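PDB 5KAK: NIPSNAP domain-containing protein from Burkholderia xenovorans, which is of unknown function but carries a NIPSNAP domain of the dimeric alpha/beta-barrel superfamily and assembles through sheets that continue from one subunit into another. Local coordinates for residues E[14-19]-E[24-29]; E[33-38]-E[46-51]; E[63-68]-E[73-78]; E[69-74]-E[99-104]. All blocks are in the same frame, centred on the assembly; numbering follows the deposited sequence.

Contact 1: residues E[14-19]-E[24-29]; sequences RIYDLR and REFAQH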
loop_
_atom_site.group_PDB
_atom_site.type_symbol
_atom_site.label_atom_id
_atom_site.label_comp_id
_atom_site.label_asym_id
_atom_site.label_seq_id
_atom_site.Cartn_x
_atom_site.Cartn_y
_atom_site.Cartn_z
ATOM N N ARG E 14 18.327 2.210 -2.327
ATOM C CA ARG E 14 17.610 1.787 -3.517
ATOM C C ARG E 14 17.003 0.419 -3.240
ATOM O O ARG E 14 17.665 -0.461 -2.679
ATOM C CB ARG E 14 18.534 1.766 -4.752
ATOM C CG ARG E 14 19.059 3.165 -5.074
ATOM C CD ARG E 14 19.966 3.154 -6.285
ATOM N NE ARG E 14 19.264 2.858 -7.529
ATOM C CZ ARG E 14 18.621 3.765 -8.270
ATOM N NH1 ARG E 14 18.555 5.029 -7.886
ATOM N NH2 ARG E 14 18.047 3.408 -9.411
ATOM N N ILE E 15 15.731 0.271 -3.579
ATOM C CA ILE E 15 14.952 -0.921 -3.256
ATOM C C ILE E 15 14.327 -1.411 -4.556
ATOM O O ILE E 15 13.461 -0.728 -5.121
ATOM C CB ILE E 15 13.869 -0.618 -2.208
ATOM C CG1 ILE E 15 14.475 -0.008 -0.931
ATOM C CG2 ILE E 15 13.048 -1.857 -1.936
ATOM C CD1 ILE E 15 13.423 0.597 0.003
ATOM N N TYR E 16 14.788 -2.560 -5.064
ATOM C CA TYR E 16 14.248 -3.120 -6.295
ATOM C C TYR E 16 13.438 -4.370 -6.001
ATOM O O TYR E 16 13.917 -5.290 -5.323
ATOM C CB TYR E 16 15.343 -3.485 -7.293
ATOM C CG TYR E 16 16.285 -2.397 -7.732
ATOM C CD1 TYR E 16 15.996 -1.041 -7.548
ATOM C CD2 TYR E 16 17.451 -2.738 -8.373
ATOM C CE1 TYR E 16 16.884 -0.070 -7.978
ATOM C CE2 TYR E 16 18.332 -1.789 -8.807
ATOM C CZ TYR E 16 18.056 -0.456 -8.604
ATOM O OH TYR E 16 18.988 0.456 -9.056
ATOM N N ASP E 17 12.215 -4.403 -6.502
ATOM C CA ASP E 17 11.426 -5.622 -6.460
ATOM C C ASP E 17 11.643 -6.382 -7.760
ATOM O O ASP E 17 11.547 -5.804 -8.839
ATOM C CB ASP E 17 9.955 -5.309 -6.253
ATOM C CG ASP E 17 9.695 -4.606 -4.939
ATOM O OD1 ASP E 17 10.058 -5.166 -3.887
ATOM O OD2 ASP E 17 9.152 -3.484 -4.966
ATOM N N LEU E 18 11.928 -7.674 -7.644
ATOM C CA LEU E 18 12.317 -8.510 -8.770
ATOM C C LEU E 18 11.220 -9.503 -9.123
ATOM O O LEU E 18 10.318 -9.766 -8.329
ATOM C CB LEU E 18 13.609 -9.272 -8.447
ATOM C CG LEU E 18 14.760 -8.345 -8.055
ATOM C CD1 LEU E 18 16.008 -9.129 -7.715
ATOM C CD2 LEU E 18 15.032 -7.421 -9.209
ATOM N N ARG E 19 11.339 -10.079 -10.329
ATOM C CA ARG E 19 10.549 -11.232 -10.733
ATOM C C ARG E 19 10.678 -12.305 -9.653
ATOM O O ARG E 19 11.734 -12.414 -9.015
ATOM C CB ARG E 19 11.058 -11.726 -12.097
ATOM C CG ARG E 19 10.520 -13.056 -12.575
ATOM C CD ARG E 19 11.175 -13.439 -13.891
ATOM N NE ARG E 19 12.514 -14.010 -13.723
ATOM C CZ ARG E 19 13.388 -14.148 -14.720
ATOM N NH1 ARG E 19 13.063 -13.735 -15.938
ATOM N NH2 ARG E 19 14.584 -14.690 -14.503
ATOM N N ARG E 24 18.505 -14.621 -7.031
ATOM C CA ARG E 24 19.698 -15.448 -7.190
ATOM C C ARG E 24 20.470 -15.051 -8.445
ATOM O O ARG E 24 21.683 -14.806 -8.395
ATOM C CB ARG E 24 19.313 -16.932 -7.230
ATOM N N GLU E 25 19.772 -14.956 -9.577
ATOM C CA GLU E 25 20.419 -14.528 -10.810
ATOM C C GLU E 25 20.932 -13.100 -10.706
ATOM O O GLU E 25 22.025 -12.791 -11.206
ATOM C CB GLU E 25 19.460 -14.645 -11.986
ATOM C CG GLU E 25 20.185 -14.543 -13.313
ATOM C CD GLU E 25 19.258 -14.582 -14.501
ATOM O OE1 GLU E 25 18.216 -15.271 -14.423
ATOM O OE2 GLU E 25 19.577 -13.921 -15.513
ATOM N N PHE E 26 20.135 -12.209 -10.102
ATOM C CA PHE E 26 20.547 -10.823 -9.885
ATOM C C PHE E 26 21.883 -10.772 -9.145
ATOM O O PHE E 26 22.845 -10.136 -9.606
ATOM C CB PHE E 26 19.442 -10.087 -9.112
ATOM C CG PHE E 26 19.656 -8.601 -8.976
ATOM C CD1 PHE E 26 20.566 -8.108 -8.069
ATOM C CD2 PHE E 26 18.911 -7.693 -9.733
ATOM C CE1 PHE E 26 20.760 -6.752 -7.927
ATOM C CE2 PHE E 26 19.092 -6.339 -9.596
ATOM C CZ PHE E 26 20.013 -5.859 -8.693
ATOM N N ALA E 27 21.973 -11.491 -8.023
ATOM C CA ALA E 27 23.214 -11.556 -7.253
ATOM C C ALA E 27 24.352 -12.147 -8.071
ATOM O O ALA E 27 25.488 -11.661 -8.008
ATOM C CB ALA E 27 22.994 -12.378 -5.982
ATOM N N GLN E 28 24.078 -13.217 -8.822
ATOM C CA GLN E 28 25.098 -13.804 -9.680
ATOM C C GLN E 28 25.639 -12.778 -10.663
ATOM O O GLN E 28 26.853 -12.676 -10.866
ATOM C CB GLN E 28 24.526 -15.008 -10.429
ATOM C CG GLN E 28 24.414 -16.273 -9.591
ATOM C CD GLN E 28 23.940 -17.468 -10.411
ATOM O OE1 GLN E 28 23.334 -17.309 -11.476
ATOM N NE2 GLN E 28 24.219 -18.675 -9.918
ATOM N N HIS E 29 24.751 -12.021 -11.308
ATOM C CA HIS E 29 25.220 -11.087 -12.324
ATOM C C HIS E 29 26.096 -10.016 -11.699
ATOM O O HIS E 29 27.127 -9.636 -12.269
ATOM C CB HIS E 29 24.038 -10.452 -13.056
ATOM C CG HIS E 29 23.364 -11.371 -14.031
ATOM N ND1 HIS E 29 24.035 -11.984 -15.066
ATOM C CD2 HIS E 29 22.074 -11.767 -14.132
ATOM C CE1 HIS E 29 23.189 -12.725 -15.759
ATOM N NE2 HIS E 29 21.992 -12.609 -15.211
HETATM O O HOH W 1 16.191 -16.009 -12.841
HETATM O O HOH W 2 16.736 -15.578 -16.591
#
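A chi1 of -172° swings the F26 ring of helix 23-42 away from its own backbone N, and Y16 and L18 of strand 10-18, with CG opposite their carbonyl carbons, lean to meet it. This is the first strand-to-helix connection of the ferredoxin-like dimeric alpha/beta-barrel fold, the helix lying on one face of the antiparallel sheet. On the strand side L18 contributes more than Y16: L18 CD1 lies 3.8 Å from F26 CD2, and its CD2 branch reaches the same atom. Further along the ring, F26 CZ comes to the edge of the Y16 ring, 4.1 Å from Y16 CD2, and the two side chains cross at about a right angle. The Y16 hydroxyl is fixed from its own strand, where R14 donates side-on from NE and NH2, with Y16 OH in the guanidinium plane. I92 and L95 of the same chain, and M107 of a second subunit, also pack on F26. At the outer end R19 NH2 and E25 OE1 stand 3.7 Å apart, a long salt bridge, and two waters each accept from R19 NH2 and donate to E25 OE1. H29 NE2 donates to the anti lone pair of E25 OE2 at 2.8 Å.

Contact 2: residues E[33-38]-E[46-51]; sequences EGIAIQ and IGYFYT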
loop_
_atom_site.group_PDB
_atom_site.type_symbol
_atom_site.label_atom_id
_atom_site.label_comp_id
_atom_site.label_asym_id
_atom_site.label_seq_id
_atom_site.Cartn_x
_atom_site.Cartn_y
_atom_site.Cartn_z
ATOM N N GLU E 33 30.046 -9.704 -12.465
ATOM C CA GLU E 33 30.286 -8.712 -13.504
ATOM C C GLU E 33 29.884 -7.301 -13.086
ATOM O O GLU E 33 30.667 -6.360 -13.236
ATOM C CB GLU E 33 29.546 -9.126 -14.785
ATOM C CG GLU E 33 29.632 -8.118 -15.915
ATOM C CD GLU E 33 28.951 -8.590 -17.192
ATOM O OE1 GLU E 33 28.264 -9.639 -17.170
ATOM O OE2 GLU E 33 29.099 -7.905 -18.225
ATOM N N GLY E 34 28.672 -7.134 -12.552
ATOM C CA GLY E 34 28.112 -5.797 -12.424
ATOM C C GLY E 34 28.750 -4.925 -11.360
ATOM O O GLY E 34 28.838 -3.706 -11.531
ATOM N N ILE E 35 29.179 -5.510 -10.244
ATOM C CA ILE E 35 29.680 -4.655 -9.172
ATOM C C ILE E 35 31.062 -4.121 -9.526
ATOM O O ILE E 35 31.424 -3.011 -9.110
ATOM C CB ILE E 35 29.660 -5.398 -7.819
ATOM C CG1 ILE E 35 29.642 -4.399 -6.657
ATOM C CG2 ILE E 35 30.843 -6.357 -7.692
ATOM C CD1 ILE E 35 28.378 -3.531 -6.603
ATOM N N ALA E 36 31.833 -4.867 -10.324
ATOM C CA ALA E 36 33.126 -4.376 -10.785
ATOM C C ALA E 36 32.964 -3.135 -11.645
ATOM O O ALA E 36 33.882 -2.312 -11.728
ATOM C CB ALA E 36 33.857 -5.464 -11.572
ATOM N N ILE E 37 31.820 -2.999 -12.312
ATOM C CA ILE E 37 31.526 -1.782 -13.056
ATOM C C ILE E 37 31.072 -0.679 -12.112
ATOM O O ILE E 37 31.581 0.447 -12.152
ATOM C CB ILE E 37 30.453 -2.046 -14.125
ATOM C CG1 ILE E 37 30.866 -3.160 -15.069
ATOM C CG2 ILE E 37 30.162 -0.781 -14.912
ATOM C CD1 ILE E 37 29.742 -3.594 -15.978
ATOM N N GLN E 38 30.093 -0.992 -11.252
ATOM C CA GLN E 38 29.337 0.051 -10.575
ATOM C C GLN E 38 30.051 0.592 -9.345
ATOM O O GLN E 38 30.070 1.803 -9.130
ATOM C CB GLN E 38 27.950 -0.480 -10.198
ATOM C CG GLN E 38 27.034 0.568 -9.564
ATOM C CD GLN E 38 25.736 -0.026 -9.045
ATOM O OE1 GLN E 38 25.705 -1.168 -8.593
ATOM N NE2 GLN E 38 24.655 0.744 -9.121
ATOM N N ILE E 46 27.600 0.864 1.127
ATOM C CA ILE E 46 27.360 0.560 2.533
ATOM C C ILE E 46 26.842 -0.864 2.716
ATOM O O ILE E 46 27.203 -1.545 3.678
ATOM C CB ILE E 46 26.390 1.602 3.127
ATOM C CG1 ILE E 46 27.067 2.981 3.162
ATOM C CG2 ILE E 46 25.897 1.173 4.511
ATOM C CD1 ILE E 46 26.113 4.126 3.346
ATOM N N GLY E 47 26.017 -1.347 1.796
ATOM C CA GLY E 47 25.457 -2.681 1.894
ATOM C C GLY E 47 24.646 -3.020 0.668
ATOM O O GLY E 47 23.978 -2.141 0.109
ATOM N N TYR E 48 24.692 -4.286 0.239
ATOM C CA TYR E 48 23.916 -4.777 -0.893
ATOM C C TYR E 48 23.328 -6.121 -0.490
ATOM O O TYR E 48 24.075 -7.073 -0.233
ATOM C CB TYR E 48 24.781 -4.918 -2.157
ATOM C CG TYR E 48 24.028 -4.637 -3.447
ATOM C CD1 TYR E 48 22.809 -5.241 -3.709
ATOM C CD2 TYR E 48 24.542 -3.751 -4.397
ATOM C CE1 TYR E 48 22.109 -4.980 -4.892
ATOM C CE2 TYR E 48 23.849 -3.487 -5.590
ATOM C CZ TYR E 48 22.635 -4.112 -5.830
ATOM O OH TYR E 48 21.933 -3.846 -6.993
ATOM N N PHE E 49 22.010 -6.198 -0.419
ATOM C CA PHE E 49 21.347 -7.319 0.223
ATOM C C PHE E 49 20.202 -7.826 -0.634
ATOM O O PHE E 49 19.688 -7.128 -1.511
ATOM C CB PHE E 49 20.756 -6.944 1.597
ATOM C CG PHE E 49 21.682 -6.182 2.482
ATOM C CD1 PHE E 49 22.601 -6.848 3.295
ATOM C CD2 PHE E 49 21.630 -4.803 2.520
ATOM C CE1 PHE E 49 23.456 -6.138 4.123
ATOM C CE2 PHE E 49 22.465 -4.090 3.342
ATOM C CZ PHE E 49 23.391 -4.749 4.148
ATOM N N TYR E 50 19.751 -9.029 -0.317
ATOM C CA TYR E 50 18.432 -9.466 -0.747
ATOM C C TYR E 50 17.615 -9.869 0.474
ATOM O O TYR E 50 18.165 -10.217 1.525
ATOM C CB TYR E 50 18.513 -10.622 -1.753
ATOM C CG TYR E 50 19.157 -11.863 -1.212
ATOM C CD1 TYR E 50 20.542 -12.013 -1.222
ATOM C CD2 TYR E 50 18.382 -12.903 -0.722
ATOM C CE1 TYR E 50 21.137 -13.157 -0.735
ATOM C CE2 TYR E 50 18.970 -14.056 -0.231
ATOM C CZ TYR E 50 20.344 -14.179 -0.243
ATOM O OH TYR E 50 20.930 -15.326 0.240
ATOM N N THR E 51 16.290 -9.788 0.356
ATOM C CA THR E 51 15.447 -10.091 1.505
ATOM C C THR E 51 15.301 -11.595 1.726
ATOM O O THR E 51 15.234 -12.388 0.779
ATOM C CB THR E 51 14.067 -9.463 1.342
ATOM O OG1 THR E 51 13.498 -9.878 0.094
ATOM C CG2 THR E 51 14.195 -7.940 1.407
HETATM O O HOH W 3 22.852 -1.836 -8.488
#
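A water, rather than a direct bond, joins the polar groups of Y48 and Q38 in this buried contact. The water gives a hydrogen bond to Q38 OE1 at 2.9 Å and is hydrogen-bonded to Y48 OH at 2.7 Å, at the edge of the phenol ring and in its plane. The side chains themselves meet more loosely. Q38 OE1 approaches the same ring at its edge, 4.2 Å from Y48 CE2, while the end of I35 comes up obliquely, its CD1 4.4 Å from Y48 CD2. I35 and Q38 lie three residues apart, almost one helical turn, and both start toward strand 45-51. Q38 runs extended from its backbone (chi1 -176°, chi2 -173°), which carries its amide across to the water. Elsewhere the Y48 ring stacks with H61, meets F30 at about 40° and packs edge-to-face with F109 of a second subunit, whose S110 OG accepts a hydrogen bond from Y48 N. Just before Y48, I46 and G47 both face L62 in a classic beta bulge. Beyond it, F49 to T51 pair antiparallel with a strand of that second subunit and carry the sheet over the interface. A helix laid across one face of an antiparallel sheet, whose outermost strand then pairs with a partner chain, is the arrangement of the dimeric alpha/beta-barrel fold to which NIPSNAP domains belong.

Contact 3: residues E[63-68]-E[73-78]; sequences WGYEDL and RRRAIL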
loop_
_atom_site.group_PDB
_atom_site.type_symbol
_atom_site.label_atom_id
_atom_site.label_comp_id
_atom_site.label_asym_id
_atom_site.label_seq_id
_atom_site.Cartn_x
_atom_site.Cartn_y
_atom_site.Cartn_z
ATOM N N TRP E 63 24.089 3.331 -0.840
ATOM C CA TRP E 63 25.285 4.005 -1.336
ATOM C C TRP E 63 25.488 5.335 -0.616
ATOM O O TRP E 63 24.546 6.128 -0.481
ATOM C CB TRP E 63 25.153 4.256 -2.828
ATOM C CG TRP E 63 24.995 3.001 -3.607
ATOM C CD1 TRP E 63 23.833 2.361 -3.901
ATOM C CD2 TRP E 63 26.046 2.238 -4.197
ATOM N NE1 TRP E 63 24.096 1.234 -4.654
ATOM C CE2 TRP E 63 25.451 1.137 -4.843
ATOM C CE3 TRP E 63 27.441 2.376 -4.239
ATOM C CZ2 TRP E 63 26.201 0.176 -5.522
ATOM C CZ3 TRP E 63 28.186 1.431 -4.923
ATOM C CH2 TRP E 63 27.567 0.343 -5.556
ATOM N N GLY E 64 26.721 5.593 -0.193
ATOM C CA GLY E 64 27.057 6.814 0.521
ATOM C C GLY E 64 27.730 7.830 -0.386
ATOM O O GLY E 64 28.529 7.475 -1.250
ATOM N N TYR E 65 27.406 9.104 -0.161
ATOM C CA TYR E 65 27.931 10.207 -0.946
ATOM C C TYR E 65 28.300 11.332 0.012
ATOM O O TYR E 65 27.720 11.460 1.092
ATOM C CB TYR E 65 26.909 10.680 -1.995
ATOM C CG TYR E 65 26.586 9.611 -3.019
ATOM C CD1 TYR E 65 27.441 9.386 -4.085
ATOM C CD2 TYR E 65 25.443 8.832 -2.911
ATOM C CE1 TYR E 65 27.166 8.422 -5.020
ATOM C CE2 TYR E 65 25.155 7.851 -3.855
ATOM C CZ TYR E 65 26.035 7.661 -4.908
ATOM O OH TYR E 65 25.791 6.696 -5.857
ATOM N N GLU E 66 29.288 12.132 -0.377
ATOM C CA GLU E 66 29.706 13.225 0.494
ATOM C C GLU E 66 28.676 14.338 0.512
ATOM O O GLU E 66 28.586 15.083 1.498
ATOM C CB GLU E 66 31.071 13.765 0.053
ATOM C CG GLU E 66 32.190 12.748 0.211
ATOM C CD GLU E 66 33.482 13.181 -0.451
ATOM O OE1 GLU E 66 33.962 14.297 -0.158
ATOM O OE2 GLU E 66 34.014 12.402 -1.273
ATOM N N ASP E 67 27.895 14.461 -0.559
ATOM C CA ASP E 67 26.878 15.496 -0.694
ATOM C C ASP E 67 26.114 15.290 -1.995
ATOM O O ASP E 67 26.426 14.382 -2.778
ATOM C CB ASP E 67 27.482 16.910 -0.631
ATOM C CG ASP E 67 28.683 17.095 -1.557
ATOM O OD1 ASP E 67 28.602 16.737 -2.755
ATOM O OD2 ASP E 67 29.718 17.619 -1.084
ATOM N N LEU E 68 25.103 16.130 -2.220
ATOM C CA LEU E 68 24.210 15.943 -3.357
ATOM C C LEU E 68 24.929 16.133 -4.687
ATOM O O LEU E 68 24.651 15.406 -5.647
ATOM C CB LEU E 68 23.033 16.905 -3.249
ATOM C CG LEU E 68 22.106 16.584 -2.083
ATOM C CD1 LEU E 68 21.191 17.774 -1.834
ATOM C CD2 LEU E 68 21.313 15.327 -2.390
ATOM N N ARG E 73 27.148 13.796 -9.674
ATOM C CA ARG E 73 28.279 13.676 -10.583
ATOM C C ARG E 73 28.619 12.214 -10.826
ATOM O O ARG E 73 28.829 11.794 -11.972
ATOM C CB ARG E 73 29.486 14.427 -10.025
ATOM N N ARG E 74 28.682 11.426 -9.755
ATOM C CA ARG E 74 29.066 10.028 -9.896
ATOM C C ARG E 74 27.993 9.233 -10.630
ATOM O O ARG E 74 28.314 8.367 -11.454
ATOM C CB ARG E 74 29.358 9.423 -8.521
ATOM C CG ARG E 74 30.500 10.105 -7.787
ATOM C CD ARG E 74 30.828 9.448 -6.448
ATOM N NE ARG E 74 32.111 9.923 -5.925
ATOM C CZ ARG E 74 33.277 9.320 -6.149
ATOM N NH1 ARG E 74 33.323 8.220 -6.893
ATOM N NH2 ARG E 74 34.403 9.815 -5.646
ATOM N N ARG E 75 26.713 9.493 -10.331
ATOM C CA ARG E 75 25.654 8.769 -11.024
ATOM C C ARG E 75 25.585 9.152 -12.498
ATOM O O ARG E 75 25.305 8.295 -13.345
ATOM C CB ARG E 75 24.309 8.993 -10.328
ATOM C CG ARG E 75 24.161 8.194 -9.031
ATOM C CD ARG E 75 22.734 8.232 -8.486
ATOM N NE ARG E 75 21.770 7.723 -9.459
ATOM C CZ ARG E 75 21.510 6.436 -9.647
ATOM N NH1 ARG E 75 22.128 5.516 -8.922
ATOM N NH2 ARG E 75 20.628 6.073 -10.568
ATOM N N ALA E 76 25.870 10.413 -12.835
ATOM C CA ALA E 76 25.852 10.799 -14.241
ATOM C C ALA E 76 26.934 10.062 -15.025
ATOM O O ALA E 76 26.696 9.609 -16.154
ATOM C CB ALA E 76 26.026 12.312 -14.372
ATOM N N ILE E 77 28.126 9.933 -14.437
ATOM C CA ILE E 77 29.207 9.177 -15.062
ATOM C C ILE E 77 28.795 7.725 -15.279
ATOM O O ILE E 77 29.048 7.149 -16.345
ATOM C CB ILE E 77 30.486 9.272 -14.209
ATOM C CG1 ILE E 77 31.024 10.702 -14.206
ATOM C CG2 ILE E 77 31.530 8.274 -14.697
ATOM C CD1 ILE E 77 32.212 10.893 -13.296
ATOM N N LEU E 78 28.172 7.106 -14.271
ATOM C CA LEU E 78 27.770 5.706 -14.406
ATOM C C LEU E 78 26.750 5.530 -15.526
ATOM O O LEU E 78 26.913 4.670 -16.402
ATOM C CB LEU E 78 27.204 5.185 -13.083
ATOM C CG LEU E 78 26.795 3.703 -13.081
ATOM C CD1 LEU E 78 28.005 2.765 -13.171
ATOM C CD2 LEU E 78 25.962 3.406 -11.843
HETATM O O HOH W 4 23.411 5.797 -6.190
#
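Y65 is met by two consecutive arginines of helix 68-80, both through aliphatic carbons. R74 CD sits at the edge of the phenol ring, 4.1 Å from Y65 CE1, and the guanidinium beyond is turned 41° from the ring plane. R75 passes the far end, its CG 3.9 Å from Y65 OH, and its side chain crosses that of Y65 at about a right angle. A water then links the two polar ends, 2.6 Å from Y65 OH and accepting from R75 NH1 at 3.0 Å. R75 bends at chi3 (58°), which brings its guanidinium round to that water. In the next shell R74 NE makes a salt bridge to D70 OD1 within its own helix, and R74 NH1 donates to V41 O. D70 OD2 accepts from E66 N, while D67 occupies the N-cap position and holds D70 N through OD1, knitting strand end to helix start. L42 of helix 23-42 and I10 of strand 10-18 also pack on Y65. Both arginines thus touch the tyrosine directly through carbon; the charge of R74 goes to D70 and V41 O, while R75 reaches the buried phenol oxygen through water, its NH2 lying close to R14 NH1.

Contact 4: residues E[69-74]-E[99-104]; sequences EDRARR and MQNKIL
R71 is the centre of this buried contact, reaching from helix 68-80 to I103 and N101 of strand 96-106. Its chain is extended from CG to NE, with CG anti to the backbone N (chi1 171°), and it delivers the guanidinium to the sheet. CD1 of I103 lies over one face of that group, 4.0 Å from R71 NE. On N101 the approach is oblique: R71 NH2 and N101 ND2 stand 3.9 Å apart, with the guanidinium and amide planes 44° apart. Two donors so placed need acceptors elsewhere, and E12 of strand 10-18 supplies both, its OE2 in a salt bridge with R71 NE and its OE1 accepting from N101 ND2. N101 OD1 in turn takes the backbone N of G54 of a third subunit, and I53 of that subunit packs on R71 and I103. One carboxylate therefore gathers R71 and N101, while I103 lies on a face of the arginine; also salt-bridged to R14, it probably offsets part of both arginines' positive charge.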
loop_
_atom_site.group_PDB
_atom_site.type_symbol
_atom_site.label_atom_id
_atom_site.label_comp_id
_atom_site.label_asym_id
_atom_site.label_seq_id
_atom_site.Cartn_x
_atom_site.Cartn_y
_atom_site.Cartn_z
ATOM N N GLU E 69 25.835 17.116 -4.769
ATOM C CA GLU E 69 26.639 17.305 -5.977
ATOM C C GLU E 69 27.430 16.045 -6.309
ATOM O O GLU E 69 27.474 15.612 -7.468
ATOM C CB GLU E 69 27.594 18.489 -5.795
ATOM N N ASP E 70 28.064 15.451 -5.291
ATOM C CA ASP E 70 28.872 14.241 -5.461
ATOM C C ASP E 70 28.043 13.098 -6.023
ATOM O O ASP E 70 28.477 12.389 -6.942
ATOM C CB ASP E 70 29.473 13.860 -4.106
ATOM C CG ASP E 70 30.401 12.657 -4.161
ATOM O OD1 ASP E 70 31.259 12.567 -5.073
ATOM O OD2 ASP E 70 30.292 11.814 -3.246
ATOM N N ARG E 71 26.851 12.893 -5.469
ATOM C CA ARG E 71 25.990 11.823 -5.948
ATOM C C ARG E 71 25.578 12.053 -7.394
ATOM O O ARG E 71 25.626 11.125 -8.213
ATOM C CB ARG E 71 24.763 11.710 -5.041
ATOM C CG ARG E 71 23.719 10.789 -5.587
ATOM C CD ARG E 71 22.480 10.737 -4.715
ATOM N NE ARG E 71 21.503 9.887 -5.368
ATOM C CZ ARG E 71 20.647 10.296 -6.298
ATOM N NH1 ARG E 71 20.640 11.562 -6.698
ATOM N NH2 ARG E 71 19.816 9.415 -6.846
ATOM N N ALA E 72 25.188 13.286 -7.728
ATOM C CA ALA E 72 24.786 13.601 -9.095
ATOM C C ALA E 72 25.938 13.399 -10.067
ATOM O O ALA E 72 25.740 12.899 -11.179
ATOM C CB ALA E 72 24.266 15.036 -9.184
ATOM N N ARG E 73 27.148 13.796 -9.674
ATOM C CA ARG E 73 28.279 13.676 -10.583
ATOM C C ARG E 73 28.619 12.214 -10.826
ATOM O O ARG E 73 28.829 11.794 -11.972
ATOM C CB ARG E 73 29.486 14.427 -10.025
ATOM N N ARG E 74 28.682 11.426 -9.755
ATOM C CA ARG E 74 29.066 10.028 -9.896
ATOM C C ARG E 74 27.993 9.233 -10.630
ATOM O O ARG E 74 28.314 8.367 -11.454
ATOM C CB ARG E 74 29.358 9.423 -8.521
ATOM C CG ARG E 74 30.500 10.105 -7.787
ATOM C CD ARG E 74 30.828 9.448 -6.448
ATOM N NE ARG E 74 32.111 9.923 -5.925
ATOM C CZ ARG E 74 33.277 9.320 -6.149
ATOM N NH1 ARG E 74 33.323 8.220 -6.893
ATOM N NH2 ARG E 74 34.403 9.815 -5.646
ATOM N N MET E 99 11.030 -0.301 -8.950
ATOM C CA MET E 99 12.191 0.339 -8.357
ATOM C C MET E 99 11.730 1.544 -7.551
ATOM O O MET E 99 10.840 2.283 -7.987
ATOM C CB MET E 99 13.200 0.758 -9.435
ATOM C CG MET E 99 13.630 -0.407 -10.332
ATOM S SD MET E 99 14.391 0.146 -11.867
ATOM C CE MET E 99 15.683 1.190 -11.229
ATOM N N GLN E 100 12.335 1.719 -6.372
ATOM C CA GLN E 100 12.127 2.887 -5.515
ATOM C C GLN E 100 13.466 3.334 -4.936
ATOM O O GLN E 100 14.381 2.521 -4.765
ATOM C CB GLN E 100 11.124 2.560 -4.394
ATOM C CG GLN E 100 11.312 3.325 -3.093
ATOM C CD GLN E 100 10.331 2.897 -2.017
ATOM O OE1 GLN E 100 9.500 2.013 -2.230
ATOM N NE2 GLN E 100 10.424 3.521 -0.857
ATOM N N ASN E 101 13.578 4.632 -4.612
ATOM C CA ASN E 101 14.725 5.092 -3.838
ATOM C C ASN E 101 14.289 6.121 -2.804
ATOM O O ASN E 101 13.175 6.650 -2.837
ATOM C CB ASN E 101 15.894 5.626 -4.699
ATOM C CG ASN E 101 15.515 6.769 -5.655
ATOM O OD1 ASN E 101 14.349 7.018 -5.953
ATOM N ND2 ASN E 101 16.542 7.470 -6.148
ATOM N N LYS E 102 15.161 6.286 -1.819
ATOM C CA LYS E 102 15.020 7.238 -0.725
ATOM C C LYS E 102 16.356 7.915 -0.509
ATOM O O LYS E 102 17.417 7.304 -0.689
ATOM C CB LYS E 102 14.631 6.592 0.616
ATOM C CG LYS E 102 13.480 5.639 0.613
ATOM C CD LYS E 102 13.437 4.943 1.965
ATOM C CE LYS E 102 12.358 3.878 1.963
ATOM N NZ LYS E 102 12.119 3.283 3.303
ATOM N N ILE E 103 16.312 9.170 -0.080
ATOM C CA ILE E 103 17.517 9.882 0.338
ATOM C C ILE E 103 17.507 9.943 1.856
ATOM O O ILE E 103 16.566 10.475 2.461
ATOM C CB ILE E 103 17.627 11.276 -0.299
ATOM C CG1 ILE E 103 17.857 11.127 -1.801
ATOM C CG2 ILE E 103 18.790 12.058 0.323
ATOM C CD1 ILE E 103 19.151 10.371 -2.164
ATOM N N LEU E 104 18.521 9.335 2.464
ATOM C CA LEU E 104 18.619 9.183 3.907
ATOM C C LEU E 104 19.676 10.138 4.448
ATOM O O LEU E 104 20.692 10.373 3.797
ATOM C CB LEU E 104 18.991 7.745 4.267
ATOM C CG LEU E 104 18.006 6.709 3.719
ATOM C CD1 LEU E 104 18.472 5.279 3.953
ATOM C CD2 LEU E 104 16.648 6.964 4.368
#

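How the contacts relate
Contacts 1, 2 and 3 come in series, and contact 4 opens inside the span of contact 3 and closes on the last strand. All four place helices against one antiparallel sheet. Helix 23-42 serves contacts 1 and 2, about 9 Å apart between centres; helix 68-80 serves contacts 3 and 4, about 6 Å apart between centres and sharing R73 and R74. Contacts 1 and 3, about 21 Å apart between centres, lie on opposite sides of the chain's centre. W63 beside Q38 joins contacts 2 and 3, and I15 probably bonds Q100 between contacts 1 and 4. Strands 45-51 and 96-106, outermost in the chain, both pair with a second subunit, so the sheet runs on at its edges.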